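Local coordinates for protein transcriptional regulator, marR family, putative (Sulfolobus solfataricus, PDB 3F3X) that probably acts as a DNA-binding transcription factor of the MarR family that regulates gene expression as a dimer, at residues A[1-4]-A[5-8]. Sequence-based numbering, arbitrary orientation.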
# COMPACT_ATOMS: atom_id res chain seq x y z
N MET A 1 1.45 -4.92 -23.99
CA MET A 1 2.24 -4.45 -22.83
C MET A 1 3.48 -3.68 -23.27
O MET A 1 4.60 -4.17 -23.13
CB MET A 1 2.69 -5.64 -21.97
CG MET A 1 3.58 -5.28 -20.79
SD MET A 1 2.65 -4.87 -19.30
CE MET A 1 3.77 -3.83 -18.45
N GLN A 2 3.28 -2.49 -23.81
CA GLN A 2 4.40 -1.67 -24.23
C GLN A 2 4.91 -0.93 -23.02
O GLN A 2 4.53 -1.24 -21.91
CB GLN A 2 4.01 -0.69 -25.33
CG GLN A 2 3.58 -1.44 -26.60
CD GLN A 2 4.21 -0.93 -27.90
OE1 GLN A 2 4.11 0.26 -28.23
NE2 GLN A 2 4.83 -1.83 -28.66
N LYS A 3 5.77 0.06 -23.21
CA LYS A 3 6.31 0.76 -22.06
C LYS A 3 5.27 1.61 -21.39
O LYS A 3 5.32 1.82 -20.18
CB LYS A 3 7.48 1.65 -22.45
CG LYS A 3 8.42 1.00 -23.43
CD LYS A 3 9.85 1.45 -23.18
CE LYS A 3 10.82 0.67 -24.06
NZ LYS A 3 12.25 0.91 -23.72
N ILE A 4 4.34 2.09 -22.19
CA ILE A 4 3.29 2.95 -21.70
C ILE A 4 2.52 2.27 -20.59
O ILE A 4 2.01 2.92 -19.69
CB ILE A 4 2.31 3.29 -22.81
CG1 ILE A 4 1.59 2.02 -23.25
CG2 ILE A 4 3.07 3.85 -24.00
CD1 ILE A 4 0.31 2.26 -23.99
N ASP A 5 2.47 0.94 -20.65
CA ASP A 5 1.73 0.16 -19.66
C ASP A 5 2.58 -0.35 -18.50
O ASP A 5 2.05 -0.68 -17.45
CB ASP A 5 1.06 -1.04 -20.33
CG ASP A 5 0.10 -0.64 -21.42
OD1 ASP A 5 -0.74 0.25 -21.17
OD2 ASP A 5 0.18 -1.22 -22.52
N GLU A 6 3.89 -0.42 -18.71
CA GLU A 6 4.78 -0.92 -17.67
C GLU A 6 4.75 -0.14 -16.37
O GLU A 6 4.79 -0.73 -15.30
CB GLU A 6 6.23 -0.95 -18.17
CG GLU A 6 6.45 -1.86 -19.35
CD GLU A 6 7.90 -1.89 -19.76
OE1 GLU A 6 8.51 -0.80 -19.83
OE2 GLU A 6 8.43 -2.99 -20.01
N LYS A 7 4.68 1.19 -16.46
CA LYS A 7 4.66 2.00 -15.25
C LYS A 7 3.41 1.77 -14.42
O LYS A 7 3.48 1.70 -13.19
CB LYS A 7 4.84 3.48 -15.60
CG LYS A 7 6.23 3.77 -16.19
CD LYS A 7 6.42 5.23 -16.56
CE LYS A 7 7.77 5.44 -17.23
NZ LYS A 7 7.98 6.86 -17.66
N LEU A 8 2.26 1.65 -15.08
CA LEU A 8 1.03 1.40 -14.34
C LEU A 8 1.11 0.02 -13.69
O LEU A 8 0.64 -0.16 -12.56
CB LEU A 8 -0.19 1.45 -15.27
CG LEU A 8 -1.51 1.07 -14.58
CD1 LEU A 8 -1.72 1.91 -13.32
CD2 LEU A 8 -2.67 1.25 -15.55
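Ile4 covers one face of the Asp5 carboxylate: its CG1 stands above that plane, 3.6 Å from Asp5 CG, and its CD1 continues over the oxygens. This follows from chi1 of 66°, which sets Ile4 CG1 between its own backbone N and carbonyl carbon. Close to the carboxylate plane, on the OD2 side, comes the chain's first amine, Met1 N, 4.2 Å from Asp5 OD2, too far for a salt bridge, though the charges may attract weakly. Lys3 lies over one face of the Glu6 carboxylate, displaced toward OE1, with Lys3 CB 3.7 Å from Glu6 OE1. The two side chains run alongside each other, yet Lys3 NZ and Glu6 OE1 remain 5.7 Å apart, so any attraction is probably weak. Met1, bent at chi2 (88°), swings its thioether back over the turn, bringing SD to 4.3 Å from Asp5 CB. In the backbone, Asp5 N donates to Gln2 O at 3.3 Å from above the carbonyl plane, and Glu6 N makes weak bonds to Gln2 O and Lys3 O. Replacing Asp5 with alanine would probably leave the Met1 amine without its nearby counter-charge and uncover Ile4 CG1. Acidic residues such as Asp5 and Glu6 probably suit this turn, near the partly positive N-terminal end of the helix dipole. The turn begins helix 3-33, packed against Arg112 and Val125 of the second subunit, as expected for the dimerisation region of a MarR-type winged-helix protein.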